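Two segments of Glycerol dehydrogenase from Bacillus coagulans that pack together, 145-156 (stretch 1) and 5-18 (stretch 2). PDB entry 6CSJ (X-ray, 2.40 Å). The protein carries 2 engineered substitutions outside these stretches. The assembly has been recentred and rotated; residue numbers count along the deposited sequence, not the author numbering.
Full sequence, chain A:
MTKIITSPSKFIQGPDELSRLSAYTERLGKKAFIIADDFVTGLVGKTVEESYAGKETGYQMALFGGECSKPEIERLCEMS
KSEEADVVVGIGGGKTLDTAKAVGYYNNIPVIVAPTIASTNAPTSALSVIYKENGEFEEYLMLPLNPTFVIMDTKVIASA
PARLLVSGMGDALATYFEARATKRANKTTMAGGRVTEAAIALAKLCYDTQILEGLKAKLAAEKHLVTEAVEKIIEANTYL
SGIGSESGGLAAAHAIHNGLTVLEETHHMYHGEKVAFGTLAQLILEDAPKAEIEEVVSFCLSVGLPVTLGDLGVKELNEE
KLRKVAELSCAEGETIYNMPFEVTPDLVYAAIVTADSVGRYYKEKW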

# COMPACT_ATOMS: atom_id res chain seq x y z
N LEU A 145 15.70 -1.38 -7.45
CA LEU A 145 15.15 -2.72 -7.27
C LEU A 145 14.03 -2.73 -6.22
O LEU A 145 14.05 -1.97 -5.25
CB LEU A 145 16.25 -3.69 -6.83
CG LEU A 145 17.44 -3.89 -7.78
CD1 LEU A 145 18.48 -4.78 -7.11
CD2 LEU A 145 17.04 -4.51 -9.12
N ASN A 146 13.04 -3.60 -6.43
CA ASN A 146 12.08 -3.93 -5.39
C ASN A 146 12.82 -4.62 -4.26
O ASN A 146 13.81 -5.30 -4.51
CB ASN A 146 10.99 -4.86 -5.92
CG ASN A 146 10.11 -4.22 -6.98
OD1 ASN A 146 10.53 -4.08 -8.13
ND2 ASN A 146 8.90 -3.85 -6.61
N PRO A 147 12.35 -4.47 -3.01
CA PRO A 147 13.02 -5.11 -1.88
C PRO A 147 13.26 -6.59 -2.13
O PRO A 147 12.41 -7.25 -2.74
CB PRO A 147 12.04 -4.93 -0.71
CG PRO A 147 10.75 -4.47 -1.33
CD PRO A 147 11.14 -3.74 -2.58
N THR A 148 14.40 -7.10 -1.67
CA THR A 148 14.80 -8.48 -1.96
C THR A 148 13.75 -9.49 -1.47
O THR A 148 13.28 -10.30 -2.25
CB THR A 148 16.20 -8.80 -1.37
OG1 THR A 148 17.05 -7.64 -1.45
CG2 THR A 148 16.87 -9.96 -2.11
N PHE A 149 13.39 -9.43 -0.18
CA PHE A 149 12.34 -10.28 0.40
C PHE A 149 11.26 -9.41 1.03
O PHE A 149 11.57 -8.40 1.66
CB PHE A 149 12.83 -11.21 1.54
CG PHE A 149 13.90 -12.21 1.18
CD1 PHE A 149 14.29 -12.49 -0.13
CD2 PHE A 149 14.50 -12.94 2.22
CE1 PHE A 149 15.29 -13.43 -0.39
CE2 PHE A 149 15.49 -13.89 1.95
CZ PHE A 149 15.88 -14.13 0.65
N VAL A 150 10.01 -9.84 0.87
CA VAL A 150 8.90 -9.34 1.65
C VAL A 150 8.40 -10.52 2.50
O VAL A 150 8.14 -11.59 1.95
CB VAL A 150 7.77 -8.81 0.76
CG1 VAL A 150 6.61 -8.28 1.60
CG2 VAL A 150 8.32 -7.73 -0.17
N ILE A 151 8.27 -10.32 3.81
CA ILE A 151 7.85 -11.36 4.75
C ILE A 151 6.60 -10.94 5.51
O ILE A 151 6.62 -9.93 6.20
CB ILE A 151 8.98 -11.72 5.74
CG1 ILE A 151 10.16 -12.35 4.98
CG2 ILE A 151 8.47 -12.68 6.83
CD1 ILE A 151 11.37 -12.66 5.82
N MET A 152 5.53 -11.74 5.40
CA MET A 152 4.25 -11.45 6.05
C MET A 152 3.97 -12.46 7.17
O MET A 152 3.61 -13.62 6.91
CB MET A 152 3.09 -11.48 5.02
CG MET A 152 3.29 -10.62 3.78
SD MET A 152 3.66 -8.88 4.09
CE MET A 152 2.06 -8.23 4.57
N ASP A 153 4.17 -12.02 8.41
CA ASP A 153 3.84 -12.83 9.59
C ASP A 153 2.38 -12.59 9.89
O ASP A 153 2.01 -11.58 10.49
CB ASP A 153 4.72 -12.44 10.78
CG ASP A 153 4.64 -13.43 11.94
OD1 ASP A 153 3.53 -13.92 12.27
OD2 ASP A 153 5.70 -13.73 12.53
N THR A 154 1.54 -13.53 9.45
CA THR A 154 0.09 -13.34 9.51
C THR A 154 -0.44 -13.33 10.94
O THR A 154 -1.46 -12.71 11.21
CB THR A 154 -0.63 -14.41 8.68
OG1 THR A 154 -0.26 -15.71 9.12
CG2 THR A 154 -0.25 -14.26 7.23
N LYS A 155 0.27 -14.00 11.85
CA LYS A 155 -0.08 -13.99 13.27
C LYS A 155 0.13 -12.61 13.87
O LYS A 155 -0.74 -12.09 14.55
CB LYS A 155 0.75 -15.03 14.04
CG LYS A 155 0.29 -15.27 15.47
CD LYS A 155 1.39 -15.92 16.31
CE LYS A 155 0.84 -16.41 17.63
NZ LYS A 155 1.70 -17.47 18.21
N VAL A 156 1.28 -12.00 13.60
CA VAL A 156 1.55 -10.63 14.05
C VAL A 156 0.56 -9.66 13.40
O VAL A 156 0.00 -8.82 14.10
CB VAL A 156 3.01 -10.21 13.77
CG1 VAL A 156 3.21 -8.72 14.04
CG2 VAL A 156 3.97 -11.05 14.61
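Stretch 2, residues 5-18: ITSPSKFIQGPDEL

Stretch 2 lies alongside stretch 1 as a neighbouring strand of the same sheet. Residues 10-14 form a strand that pairs with strand 149-153. The two run parallel, with 8° between their N-to-C directions and a closest approach of 4.7 Å between their axes. Before the strand, residues 5-9 are extended loop, apart from Ser9, whose phi/psi of -67/-35 marks a local bend. After it, Gly14 to Glu17 make a type II beta turn, and a 3-10 segment begins at Glu17. Together the two stretches bury 1047 Å² of surface.

The register is regular. Phe149 pairs with Lys10, Val150 with Phe11, and Ile151 with Ile12, each with 4.8 Å between CA atoms. Met152 CA lies 4.6 Å from Gln13 CA. The last pair is wider, with Asp153 CA 5.6 Å from Gly14 CA.

Backbone hydrogen bonds hold this register. Lys10 N donates to Thr148 O (3.1 Å), and Val150 N donates to Lys10 O (3.0 Å). Ile12 N donates to Val150 O (2.8 Å), and Met152 N to Ile12 O (2.7 Å). Gly14 N reaches Met152 O (3.1 Å), and Thr154 N reaches Gly14 O (3.1 Å). Lys10, Ile12 and Gly14 thus use both N and O, as expected for parallel pairing. Ser9 N adds a weak bond to Thr148 O (2.9 Å). CA-H...O contacts fill in between, such as Phe149 CA to Lys10 O and Ile151 CA to Ile12 O, both 3.3 Å.

Apolar contacts form on both faces of the sheet. On the face carrying Val150, Met152, Phe11 and Gln13, Val150 CG1 is 3.9 Å from Phe11 CD2. Met152 CG is 3.5 Å from Phe11 CE2, and Met152 SD lies 5.5 Å from the centroid of the Phe11 ring. Val150 CG2 also meets Pro8 CG at 3.7 Å. On the other face, Ile12 CD1 is 4.1 Å from Ile151 CG1 and 4.3 Å from Phe149 CD2. The aliphatic chain of Lys10 lies along the Phe149 ring, with Lys10 CD 3.5 Å from Phe149 CE1. Further on, Ile151 CG2 is 3.8 Å from Glu17 CB, and Val156 CG2 is 4.1 Å from Leu18 CD1.

Polar side-chain contacts are centred on Asp153. Its carboxylate receives Asp16 N at OD1 (2.9 Å) and Leu18 N at OD2 (2.8 Å), so it anchors the chain after the strand. Asp153 is also the N-cap of the helix that starts at Thr154. Its OD1 accepts Val156 N (3.2 Å) and, weakly, Lys155 N (3.3 Å). One side chain therefore ties the helix start to the turn of stretch 2. The like charges of Asp153 OD2 and Asp16 OD1 are 4.3 Å apart. At the opposite end of the contact, Asn146 OD1 is 3.2 Å from Thr6 OG1.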

# COMPACT_ATOMS: atom_id res chain seq x y z
N ILE A 5 7.62 -6.26 -16.00
CA ILE A 5 7.02 -6.62 -14.71
C ILE A 5 8.17 -6.75 -13.72
O ILE A 5 9.20 -7.35 -14.04
CB ILE A 5 6.13 -7.90 -14.76
CG1 ILE A 5 5.46 -8.15 -13.40
CG2 ILE A 5 6.91 -9.14 -15.20
CD1 ILE A 5 4.36 -9.20 -13.45
N THR A 6 8.00 -6.13 -12.56
CA THR A 6 8.98 -6.15 -11.50
C THR A 6 8.38 -6.79 -10.25
O THR A 6 7.16 -6.80 -10.08
CB THR A 6 9.47 -4.75 -11.14
OG1 THR A 6 8.41 -4.02 -10.50
CG2 THR A 6 9.93 -4.00 -12.37
N SER A 7 9.25 -7.31 -9.39
CA SER A 7 8.82 -8.05 -8.21
C SER A 7 9.90 -8.07 -7.14
O SER A 7 11.10 -7.97 -7.45
CB SER A 7 8.48 -9.49 -8.63
OG SER A 7 8.16 -10.33 -7.54
N PRO A 8 9.49 -8.23 -5.86
CA PRO A 8 10.45 -8.72 -4.88
C PRO A 8 11.01 -10.05 -5.33
O PRO A 8 10.35 -10.77 -6.08
CB PRO A 8 9.60 -8.92 -3.61
CG PRO A 8 8.40 -8.07 -3.82
CD PRO A 8 8.15 -8.01 -5.29
N SER A 9 12.23 -10.36 -4.93
CA SER A 9 12.85 -11.63 -5.30
C SER A 9 12.12 -12.80 -4.64
O SER A 9 12.01 -13.87 -5.24
CB SER A 9 14.33 -11.65 -4.95
OG SER A 9 14.93 -12.80 -5.51
N LYS A 10 11.62 -12.59 -3.42
CA LYS A 10 10.80 -13.57 -2.73
C LYS A 10 9.71 -12.87 -1.94
O LYS A 10 9.96 -11.84 -1.30
CB LYS A 10 11.63 -14.43 -1.76
CG LYS A 10 12.85 -15.11 -2.37
CD LYS A 10 13.36 -16.21 -1.46
CE LYS A 10 14.76 -16.66 -1.84
NZ LYS A 10 14.93 -17.14 -3.24
N PHE A 11 8.49 -13.42 -1.99
CA PHE A 11 7.40 -12.98 -1.13
C PHE A 11 6.98 -14.20 -0.30
O PHE A 11 6.63 -15.24 -0.86
CB PHE A 11 6.23 -12.39 -1.93
CG PHE A 11 4.97 -12.21 -1.13
CD1 PHE A 11 4.04 -13.23 -1.09
CD2 PHE A 11 4.71 -11.04 -0.42
CE1 PHE A 11 2.88 -13.11 -0.32
CE2 PHE A 11 3.55 -10.89 0.31
CZ PHE A 11 2.64 -11.93 0.37
N ILE A 12 7.02 -14.04 1.02
CA ILE A 12 6.96 -15.15 1.98
C ILE A 12 5.86 -14.85 3.00
O ILE A 12 5.87 -13.79 3.63
CB ILE A 12 8.31 -15.28 2.70
CG1 ILE A 12 9.41 -15.71 1.72
CG2 ILE A 12 8.24 -16.26 3.88
CD1 ILE A 12 10.76 -15.15 2.09
N GLN A 13 4.92 -15.78 3.16
CA GLN A 13 3.75 -15.53 4.01
C GLN A 13 3.37 -16.77 4.82
O GLN A 13 3.35 -17.88 4.30
CB GLN A 13 2.57 -15.08 3.14
CG GLN A 13 1.29 -14.79 3.92
CD GLN A 13 0.14 -14.37 3.03
OE1 GLN A 13 0.32 -13.65 2.06
NE2 GLN A 13 -1.06 -14.81 3.38
N GLY A 14 3.02 -16.54 6.08
CA GLY A 14 2.63 -17.60 6.98
C GLY A 14 2.58 -17.13 8.42
O GLY A 14 3.12 -16.06 8.75
N PRO A 15 1.92 -17.90 9.30
CA PRO A 15 1.88 -17.51 10.72
C PRO A 15 3.24 -17.73 11.40
O PRO A 15 3.92 -18.74 11.11
CB PRO A 15 0.79 -18.41 11.32
CG PRO A 15 0.69 -19.57 10.42
CD PRO A 15 1.28 -19.21 9.07
N ASP A 16 3.65 -16.77 12.23
CA ASP A 16 4.88 -16.86 13.03
C ASP A 16 6.18 -16.90 12.18
O ASP A 16 7.21 -17.44 12.61
CB ASP A 16 4.78 -18.07 13.98
CG ASP A 16 5.54 -17.87 15.30
OD1 ASP A 16 6.00 -16.75 15.63
OD2 ASP A 16 5.65 -18.88 16.03
N GLU A 17 6.13 -16.29 11.00
CA GLU A 17 7.29 -16.16 10.09
C GLU A 17 8.50 -15.40 10.69
O GLU A 17 9.65 -15.71 10.35
CB GLU A 17 6.86 -15.46 8.79
CG GLU A 17 6.99 -16.21 7.46
CD GLU A 17 7.07 -17.70 7.54
OE1 GLU A 17 8.21 -18.22 7.56
OE2 GLU A 17 6.01 -18.37 7.54
N LEU A 18 8.26 -14.42 11.56
CA LEU A 18 9.35 -13.69 12.22
C LEU A 18 10.22 -14.60 13.11
O LEU A 18 11.39 -14.30 13.33
CB LEU A 18 8.82 -12.51 13.05
CG LEU A 18 8.28 -11.31 12.26
CD1 LEU A 18 7.77 -10.23 13.19
CD2 LEU A 18 9.31 -10.73 11.31